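Local coordinates for histone-lysine N-methyltransferase SETMAR (Homo sapiens, PDB 3F2K), which acts in DNA double-strand break repair, restart of stalled replication forks and DNA integration, joining a histone methylase to a DNA-binding mariner transposase domain, at residues I105-M108 with N109-Q113; Y203-G206 with I207-I211. All coordinates share one frame; numbering follows the deposited sequence.

Interaction 1: residues I105-M108 with N109-Q113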
loop_
_atom_site.group_PDB
_atom_site.type_symbol
_atom_site.label_atom_id
_atom_site.label_comp_id
_atom_site.label_asym_id
_atom_site.label_seq_id
_atom_site.Cartn_x
_atom_site.Cartn_y
_atom_site.Cartn_z
ATOM N N ILE A 105 -10.554 -6.970 1.159
ATOM C CA ILE A 105 -9.449 -7.974 1.262
ATOM C C ILE A 105 -9.899 -9.290 0.619
ATOM O O ILE A 105 -9.169 -9.891 -0.153
ATOM C CB ILE A 105 -9.106 -8.205 2.726
ATOM C CG1 ILE A 105 -8.334 -6.998 3.296
ATOM C CG2 ILE A 105 -8.282 -9.483 2.952
ATOM C CD1 ILE A 105 -8.190 -7.129 4.850
ATOM N N ASP A 106 -11.120 -9.710 0.911
ATOM C CA ASP A 106 -11.669 -10.933 0.247
ATOM C C ASP A 106 -11.647 -10.794 -1.283
ATOM O O ASP A 106 -11.238 -11.743 -1.987
ATOM C CB ASP A 106 -13.087 -11.188 0.741
ATOM C CG ASP A 106 -13.473 -12.606 0.665
ATOM O OD1 ASP A 106 -13.714 -13.086 -0.478
ATOM O OD2 ASP A 106 -13.632 -13.206 1.729
ATOM N N GLU A 107 -12.089 -9.654 -1.813
ATOM C CA GLU A 107 -12.154 -9.451 -3.283
ATOM C C GLU A 107 -10.731 -9.418 -3.826
ATOM O O GLU A 107 -10.468 -10.062 -4.854
ATOM C CB GLU A 107 -12.869 -8.141 -3.629
ATOM C CG GLU A 107 -13.122 -7.975 -5.136
ATOM C CD GLU A 107 -13.906 -6.721 -5.507
ATOM O OE1 GLU A 107 -14.528 -6.104 -4.616
ATOM O OE2 GLU A 107 -13.892 -6.371 -6.726
HETATM N N MSE A 108 -9.867 -8.642 -3.163
HETATM C CA MSE A 108 -8.421 -8.586 -3.566
HETATM C C MSE A 108 -7.796 -10.007 -3.618
HETATM O O MSE A 108 -7.048 -10.311 -4.561
HETATM C CB MSE A 108 -7.616 -7.731 -2.622
HETATM C CG MSE A 108 -6.033 -7.737 -2.956
HETATM SE SE MSE A 108 -5.137 -9.074 -2.131
HETATM C CE MSE A 108 -5.544 -8.741 -0.238
ATOM N N ASN A 109 -8.056 -10.802 -2.581
ATOM C CA ASN A 109 -7.498 -12.110 -2.512
ATOM C C ASN A 109 -7.999 -13.002 -3.687
ATOM O O ASN A 109 -7.217 -13.818 -4.224
ATOM C CB ASN A 109 -7.767 -12.751 -1.147
ATOM C CG ASN A 109 -7.028 -14.083 -0.984
ATOM O OD1 ASN A 109 -5.802 -14.120 -1.003
ATOM N ND2 ASN A 109 -7.817 -15.215 -0.916
ATOM N N GLN A 110 -9.266 -12.824 -4.117
ATOM C CA GLN A 110 -9.725 -13.645 -5.236
ATOM C C GLN A 110 -8.916 -13.276 -6.503
ATOM O O GLN A 110 -8.558 -14.131 -7.346
ATOM C CB GLN A 110 -11.207 -13.465 -5.518
ATOM C CG GLN A 110 -12.078 -13.875 -4.329
ATOM C CD GLN A 110 -13.556 -13.722 -4.745
ATOM O OE1 GLN A 110 -14.046 -12.623 -5.009
ATOM N NE2 GLN A 110 -14.211 -14.839 -4.879
ATOM N N LYS A 111 -8.704 -11.992 -6.678
ATOM C CA LYS A 111 -7.904 -11.545 -7.838
ATOM C C LYS A 111 -6.461 -12.018 -7.805
ATOM O O LYS A 111 -5.901 -12.352 -8.856
ATOM C CB LYS A 111 -7.969 -10.011 -7.986
ATOM C CG LYS A 111 -9.352 -9.541 -8.389
ATOM C CD LYS A 111 -9.450 -8.061 -8.392
ATOM C CE LYS A 111 -10.817 -7.565 -8.885
ATOM N NZ LYS A 111 -10.713 -6.071 -9.203
ATOM N N LEU A 112 -5.858 -12.026 -6.612
ATOM C CA LEU A 112 -4.491 -12.496 -6.421
ATOM C C LEU A 112 -4.441 -13.968 -6.796
ATOM O O LEU A 112 -3.514 -14.421 -7.509
ATOM C CB LEU A 112 -4.096 -12.320 -4.951
ATOM C CG LEU A 112 -2.717 -12.841 -4.583
ATOM C CD1 LEU A 112 -1.642 -12.082 -5.435
ATOM C CD2 LEU A 112 -2.407 -12.742 -3.080
ATOM N N GLN A 113 -5.484 -14.700 -6.360
ATOM C CA GLN A 113 -5.551 -16.141 -6.640
ATOM C C GLN A 113 -5.557 -16.392 -8.151
ATOM O O GLN A 113 -4.826 -17.298 -8.595
ATOM C CB GLN A 113 -6.802 -16.775 -5.997
ATOM C CG GLN A 113 -6.625 -16.925 -4.504
ATOM C CD GLN A 113 -7.902 -17.390 -3.816
ATOM O OE1 GLN A 113 -8.993 -17.040 -4.231
ATOM N NE2 GLN A 113 -7.737 -18.098 -2.734
HETATM O O HOH W 1 -10.847 -14.538 -0.965
HETATM O O HOH W 2 -15.121 -11.571 -2.645
HETATM O O HOH W 3 -13.440 -5.136 -8.811
#

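Interaction 2: residues Y203-G206 with I207-I211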
loop_
_atom_site.group_PDB
_atom_site.type_symbol
_atom_site.label_atom_id
_atom_site.label_comp_id
_atom_site.label_asym_id
_atom_site.label_seq_id
_atom_site.Cartn_x
_atom_site.Cartn_y
_atom_site.Cartn_z
ATOM N N TYR A 203 6.108 -2.051 -10.440
ATOM C CA TYR A 203 5.766 -2.486 -9.068
ATOM C C TYR A 203 6.982 -3.034 -8.319
ATOM O O TYR A 203 7.186 -2.724 -7.151
ATOM C CB TYR A 203 4.535 -3.431 -9.112
ATOM C CG TYR A 203 3.359 -2.707 -9.744
ATOM C CD1 TYR A 203 2.581 -1.780 -8.984
ATOM C CD2 TYR A 203 3.053 -2.880 -11.095
ATOM C CE1 TYR A 203 1.556 -1.060 -9.549
ATOM C CE2 TYR A 203 1.986 -2.174 -11.688
ATOM C CZ TYR A 203 1.236 -1.278 -10.882
ATOM O OH TYR A 203 0.197 -0.599 -11.387
ATOM N N ALA A 204 7.803 -3.806 -9.018
ATOM C CA ALA A 204 8.938 -4.470 -8.397
ATOM C C ALA A 204 9.862 -3.431 -7.776
ATOM O O ALA A 204 10.425 -3.680 -6.696
ATOM C CB ALA A 204 9.677 -5.305 -9.414
ATOM N N THR A 205 9.986 -2.300 -8.491
ATOM C CA THR A 205 10.783 -1.134 -8.030
ATOM C C THR A 205 10.364 -0.718 -6.624
ATOM O O THR A 205 11.206 -0.565 -5.742
ATOM C CB THR A 205 10.676 0.072 -8.963
ATOM O OG1 THR A 205 11.076 -0.278 -10.299
ATOM C CG2 THR A 205 11.584 1.238 -8.498
ATOM N N GLY A 206 9.063 -0.455 -6.443
ATOM C CA GLY A 206 8.578 -0.018 -5.147
ATOM C C GLY A 206 8.863 -0.990 -4.014
ATOM O O GLY A 206 9.291 -0.578 -2.938
ATOM N N ILE A 207 8.603 -2.271 -4.277
ATOM C CA ILE A 207 8.760 -3.315 -3.297
ATOM C C ILE A 207 10.227 -3.411 -2.922
ATOM O O ILE A 207 10.586 -3.301 -1.751
ATOM C CB ILE A 207 8.293 -4.702 -3.853
ATOM C CG1 ILE A 207 6.800 -4.640 -4.149
ATOM C CG2 ILE A 207 8.678 -5.823 -2.874
ATOM C CD1 ILE A 207 5.941 -4.503 -2.916
ATOM N N ASN A 208 11.049 -3.590 -3.942
ATOM C CA ASN A 208 12.513 -3.831 -3.760
ATOM C C ASN A 208 13.273 -2.697 -3.022
ATOM O O ASN A 208 14.216 -2.948 -2.235
ATOM C CB ASN A 208 13.103 -4.305 -5.092
ATOM C CG ASN A 208 12.705 -5.755 -5.361
ATOM O OD1 ASN A 208 13.118 -6.657 -4.616
ATOM N ND2 ASN A 208 11.897 -6.002 -6.412
ATOM N N GLN A 209 12.750 -1.492 -3.175
ATOM C CA GLN A 209 13.298 -0.322 -2.453
ATOM C C GLN A 209 13.174 -0.476 -0.957
ATOM O O GLN A 209 13.882 0.204 -0.260
ATOM C CB GLN A 209 12.634 0.961 -2.902
ATOM C CG GLN A 209 13.336 1.427 -4.162
ATOM C CD GLN A 209 12.729 2.653 -4.797
ATOM O OE1 GLN A 209 11.744 3.170 -4.323
ATOM N NE2 GLN A 209 13.351 3.124 -5.893
ATOM N N LEU A 210 12.286 -1.363 -0.456
ATOM C CA LEU A 210 12.162 -1.502 0.990
ATOM C C LEU A 210 13.483 -1.748 1.714
ATOM O O LEU A 210 13.681 -1.220 2.847
ATOM C CB LEU A 210 11.174 -2.642 1.397
ATOM C CG LEU A 210 9.677 -2.385 1.203
ATOM C CD1 LEU A 210 8.898 -3.710 1.352
ATOM C CD2 LEU A 210 9.207 -1.362 2.307
ATOM N N ILE A 211 14.335 -2.613 1.155
ATOM C CA ILE A 211 15.581 -2.941 1.839
ATOM C C ILE A 211 16.428 -1.696 2.057
ATOM O O ILE A 211 16.907 -1.412 3.179
ATOM C CB ILE A 211 16.385 -3.982 1.069
ATOM C CG1 ILE A 211 15.506 -5.217 0.878
ATOM C CG2 ILE A 211 17.627 -4.394 1.895
ATOM C CD1 ILE A 211 15.242 -5.843 2.206
#

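Interaction 1: residues I105-M108 with N109-Q113
Glu107 and Lys111, one helical turn apart, extend side by side in the same direction, yet their charged ends do not quite meet: Glu107 OE2 and Lys111 NZ stay 4.0 Å apart. A water fills the role of go-between, donating to OE2 and accepting from NZ, which is also hydrogen-bonded to His86 ND1. The pair shows how a solvent molecule can complete an i to i+4 pairing of opposite charges that falls short of a salt bridge.

Asp106 and Gln110 are likewise joined through a water, though here a carboxylate meets a neutral amide: the water donates both to Asp106 OD1 and, at 2.8 Å, to Gln110 OE1. The other carboxylate oxygen of Asp106 is taken by a salt bridge to Lys143. The backbone carbonyl of Asp106 has two partners as well: Gln110 N, and a further water that in turn accepts from Asn109 ND2 at 3.1 Å. With CG anti to the backbone N (chi1 -173°), the buried amide of Asn109 is set to meet that water through ND2 and Tyr149 OH through OD1, a partner at each end.

The main chain supplies the remaining bonds. Asn109 N reaches Ile105 O at 2.8 Å, and Leu112 N donates to Met108 O. Selenomethionine Met108 bends its chain at chi2 and chi3, bringing SE to 4.4 Å from Leu112 CB on the apolar flank that packs on Ile85. Polar side chains, partly linked through waters, on one side and Ile105, Met108 and Leu112 buried on the other mark an amphipathic alpha-helix, here helix 98-115 laid against the sheet of the RNase H-like transposase domain.

Interaction 2: residues Y203-G206 with I207-I211
Ile207 opens the second half of this helical stretch by donating its backbone N to Tyr203 O at 3.2 Å. Beyond the helix, Ile207 packs on Leu31 and Ala81.

Asn208 grips a single acceptor twice. Its backbone N and its side-chain ND2 both lie 2.8 Å from Ala204 O, but they arrive differently: the main-chain donor follows the C=O direction, whereas ND2 hangs above the carbonyl plane, 44° out of it, with an N-H...O angle of 134°. The side chain can fold back because CG sits beside its own backbone N (chi1 -75°), which also carries Asn208 ND2 to 3.8 Å from Ala204 CB. On its other side Asn208 packs on Leu31.

The stretch belongs to helix 202-219 of the mariner transposase domain, an RNase H-like fold in which this helix lies beside helix 163-176.

Gln209 N still reaches Thr205 O, at 3.1 Å. Its side chain runs alongside that of Thr205, pointing the same way, with Gln209 NE2 placed 3.7 Å from Thr205 CG2, and it also packs on Tyr166 of helix 163-176. Thr205 OG1, for its part, bonds back to Asp201 O. An alanine here would keep the backbone bond but is likely to open a gap beside the Thr205 methyl and Tyr166, both left without their amide neighbour.

With Leu210 the regular bonding is interrupted. Its N lies 4.0 Å from Gly206 O and turns instead to Ile207 O, 2.9 Å away, a bond one residue shorter in span than the preceding ones. Gly206 O, not bonded by Leu210 N, accepts from Tyr166 OH at the place where the helix kinks, and the Leu210 side chain packs on Pro163 and Tyr166.

In the fold
Each contact lies within one helix and both are partly buried, but interaction 1 belongs to helix 98-115, which rests on the central sheet and on helix 140-147, whereas interaction 2 belongs to helix 202-219, beside helix 163-176. They do not touch: their centres lie 21 Å apart and their nearest atoms about 11 Å. In residues 105-113 water bridges link polar groups, from the exposed Gln110 to the buried Asn109, and the backbone bonding is regular. In residues 203-211 side chains bond main-chain carbonyls directly, and the backbone pattern breaks. Neither reaches the magnesium ion, about 14 Å from the side chains of Ile105 and Leu210.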